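3-Hydroxyacyl-CoA dehydrogenase (Ralstonia eutropha H16, PDB 4PZD) catalyses the NAD-dependent interconversion of (3S)-3-hydroxyacyl-CoA and 3-oxoacyl-CoA, probably including 3-hydroxybutyryl-CoA. Local coordinates at residues Gly12-Gly17 with Phe141-Pro146. Sequence-based numbering, arbitrary orientation.
Sequences GTMGNG and FFNPVP. With NAD (nicotinamide-adenine-dinucleotide), chain J.
M14 lays its thioether against V145, the two side chains crossing at about a right angle with SD 3.8 Å from CG2 of V145. The methionine chain bends at chi2 (-53°) and again at chi3, which carries CE past the sulfur to the backbone carbonyl and CA of N143. One turn further along the helix, G17 offers bare backbone: its CA lies 3.7 Å from CB of V145, and CD of P146 closes over the same CA. CG1 of V145, anti to its own backbone N (chi1 179°), reaches the carbonyl carbon of G17, while CG2 turns to M14.

NAD bridges the two segments. Its pyrophosphate sits at the helix N-terminus, where N of T13 donates to O2A of NAD (2.9 Å) and N of M14 to O2N, both bonds fairly straight; the T13 hydroxyl OG1 adds a second bond to O2A. At the nicotinamide end, ND2 of N143 comes within 3.3 Å of C4N of NAD, and the N143 side chain lies close to that of H140, predicted to be important for catalytic activity. G12 and G15 belong to the Rossmann-type GxGxxG motif; helix 13-23, which follows G12, packs against the loop between strands 136-141 and 150-155, with M14 and F141 both touching N117 of strand 113-117.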
loop_
_atom_site.group_PDB
_atom_site.type_symbol
_atom_site.label_atom_id
_atom_site.label_comp_id
_atom_site.label_asym_id
_atom_site.label_seq_id
_atom_site.Cartn_x
_atom_site.Cartn_y
_atom_site.Cartn_z
ATOM N N GLY A 12 17.838 -6.810 22.935
ATOM C CA GLY A 12 16.693 -7.612 22.452
ATOM C C GLY A 12 16.652 -7.712 20.929
ATOM O O GLY A 12 17.659 -7.470 20.257
ATOM N N THR A 13 15.488 -8.053 20.386
ATOM C CA THR A 13 15.314 -8.193 18.949
ATOM C C THR A 13 16.059 -7.121 18.161
ATOM O O THR A 13 16.902 -7.453 17.316
ATOM C CB THR A 13 13.827 -8.079 18.550
ATOM O OG1 THR A 13 13.028 -8.887 19.418
ATOM C CG2 THR A 13 13.619 -8.478 17.060
ATOM N N MET A 14 15.734 -5.852 18.458
ATOM C CA MET A 14 16.252 -4.691 17.721
ATOM C C MET A 14 17.730 -4.483 17.968
ATOM O O MET A 14 18.479 -4.230 17.041
ATOM C CB MET A 14 15.535 -3.392 18.123
ATOM C CG MET A 14 14.138 -3.193 17.553
ATOM S SD MET A 14 13.929 -3.344 15.756
ATOM C CE MET A 14 12.910 -4.819 15.668
ATOM N N GLY A 15 18.127 -4.560 19.231
ATOM C CA GLY A 15 19.534 -4.417 19.639
ATOM C C GLY A 15 20.534 -5.313 18.921
ATOM O O GLY A 15 21.501 -4.797 18.370
ATOM N N ASN A 16 20.329 -6.640 18.941
ATOM C CA ASN A 16 21.231 -7.544 18.199
ATOM C C ASN A 16 21.105 -7.153 16.764
ATOM O O ASN A 16 22.111 -6.998 16.065
ATOM C CB ASN A 16 20.920 -9.060 18.267
ATOM C CG ASN A 16 19.790 -9.404 19.183
ATOM O OD1 ASN A 16 19.925 -9.315 20.404
ATOM N ND2 ASN A 16 18.665 -9.824 18.604
ATOM N N GLY A 17 19.846 -7.015 16.341
ATOM C CA GLY A 17 19.515 -6.561 15.003
ATOM C C GLY A 17 20.586 -5.599 14.577
ATOM O O GLY A 17 21.373 -5.901 13.690
ATOM N N PHE A 141 14.563 1.480 12.876
ATOM C CA PHE A 141 15.030 0.343 12.062
ATOM C C PHE A 141 13.839 -0.563 11.810
ATOM O O PHE A 141 12.815 -0.447 12.507
ATOM C CB PHE A 141 16.125 -0.459 12.765
ATOM C CG PHE A 141 17.474 0.224 12.800
ATOM C CD1 PHE A 141 18.375 0.074 11.745
ATOM C CD2 PHE A 141 17.858 0.987 13.900
ATOM C CE1 PHE A 141 19.618 0.680 11.774
ATOM C CE2 PHE A 141 19.105 1.603 13.934
ATOM C CZ PHE A 141 19.988 1.447 12.871
ATOM N N PHE A 142 13.953 -1.461 10.833
ATOM C CA PHE A 142 12.815 -2.316 10.488
ATOM C C PHE A 142 12.930 -3.792 10.845
ATOM O O PHE A 142 13.998 -4.378 10.794
ATOM C CB PHE A 142 12.381 -2.057 9.060
ATOM C CG PHE A 142 11.646 -0.762 8.930
ATOM C CD1 PHE A 142 10.274 -0.711 9.108
ATOM C CD2 PHE A 142 12.336 0.417 8.747
ATOM C CE1 PHE A 142 9.600 0.478 9.012
ATOM C CE2 PHE A 142 11.667 1.613 8.673
ATOM C CZ PHE A 142 10.296 1.644 8.798
ATOM N N ASN A 143 11.772 -4.373 11.131
ATOM C CA ASN A 143 11.596 -5.215 12.307
ATOM C C ASN A 143 12.339 -6.536 12.333
ATOM O O ASN A 143 12.486 -7.122 13.421
ATOM C CB ASN A 143 10.098 -5.410 12.595
ATOM C CG ASN A 143 9.433 -4.150 13.174
ATOM O OD1 ASN A 143 9.613 -3.022 12.682
ATOM N ND2 ASN A 143 8.649 -4.351 14.231
ATOM N N PRO A 144 12.753 -7.034 11.143
ATOM C CA PRO A 144 13.865 -8.012 10.986
ATOM C C PRO A 144 15.118 -7.309 10.446
ATOM O O PRO A 144 15.322 -7.207 9.233
ATOM C CB PRO A 144 13.304 -9.056 10.004
ATOM C CG PRO A 144 11.944 -8.537 9.578
ATOM C CD PRO A 144 11.824 -7.092 10.007
ATOM N N VAL A 145 15.950 -6.824 11.358
ATOM C CA VAL A 145 16.894 -5.762 11.032
ATOM C C VAL A 145 18.051 -6.150 10.136
ATOM O O VAL A 145 18.456 -5.348 9.306
ATOM C CB VAL A 145 17.491 -5.133 12.288
ATOM C CG1 VAL A 145 18.489 -4.037 11.902
ATOM C CG2 VAL A 145 16.377 -4.606 13.183
ATOM N N PRO A 146 18.644 -7.339 10.352
ATOM C CA PRO A 146 19.680 -7.782 9.433
ATOM C C PRO A 146 19.347 -7.545 7.942
ATOM O O PRO A 146 20.132 -6.898 7.264
ATOM C CB PRO A 146 19.782 -9.275 9.749
ATOM C CG PRO A 146 19.377 -9.398 11.187
ATOM C CD PRO A 146 18.636 -8.154 11.581
HETATM P PA NAD J . 12.720 -6.951 23.128
HETATM O O1A NAD J . 11.573 -7.337 24.030
HETATM O O2A NAD J . 13.138 -7.911 22.035
HETATM O O5B NAD J . 13.991 -6.668 24.081
HETATM C C5B NAD J . 14.149 -5.453 24.823
HETATM C C4B NAD J . 15.549 -5.415 25.431
HETATM O O4B NAD J . 15.805 -4.127 26.019
HETATM C C3B NAD J . 15.721 -6.489 26.519
HETATM O O3B NAD J . 16.833 -7.374 26.257
HETATM C C2B NAD J . 15.890 -5.678 27.800
HETATM O O2B NAD J . 16.722 -6.314 28.788
HETATM C C1B NAD J . 16.451 -4.344 27.290
HETATM N N9A NAD J . 16.312 -3.268 28.333
HETATM C C8A NAD J . 15.202 -2.894 29.025
HETATM N N7A NAD J . 15.511 -1.901 29.911
HETATM C C5A NAD J . 16.827 -1.631 29.803
HETATM C C6A NAD J . 17.810 -0.693 30.437
HETATM N N6A NAD J . 17.409 0.187 31.404
HETATM N N1A NAD J . 19.116 -0.743 30.020
HETATM C C2A NAD J . 19.520 -1.616 29.063
HETATM N N3A NAD J . 18.671 -2.484 28.450
HETATM C C4A NAD J . 17.349 -2.539 28.767
HETATM O O3 NAD J . 12.404 -5.485 22.514
HETATM P PN NAD J . 12.895 -4.897 21.087
HETATM O O1N NAD J . 12.050 -5.521 19.997
HETATM O O2N NAD J . 14.407 -4.962 21.001
HETATM O O5D NAD J . 12.414 -3.354 21.221
HETATM C C5D NAD J . 13.303 -2.304 21.585
HETATM C C4D NAD J . 12.743 -0.936 21.199
HETATM O O4D NAD J . 12.923 -0.646 19.804
HETATM C C3D NAD J . 11.253 -0.781 21.415
HETATM O O3D NAD J . 10.940 -0.487 22.768
HETATM C C2D NAD J . 10.943 0.357 20.474
HETATM O O2D NAD J . 11.347 1.593 21.068
HETATM C C1D NAD J . 11.820 0.119 19.276
HETATM N N1N NAD J . 11.061 -0.547 18.179
HETATM C C2N NAD J . 10.524 -1.778 18.352
HETATM C C3N NAD J . 9.811 -2.432 17.342
HETATM C C7N NAD J . 9.256 -3.815 17.615
HETATM O O7N NAD J . 8.088 -4.063 17.378
HETATM N N7N NAD J . 10.052 -4.764 18.117
HETATM C C4N NAD J . 9.648 -1.784 16.110
HETATM C C5N NAD J . 10.204 -0.522 15.938
HETATM C C6N NAD J . 10.902 0.081 16.990
#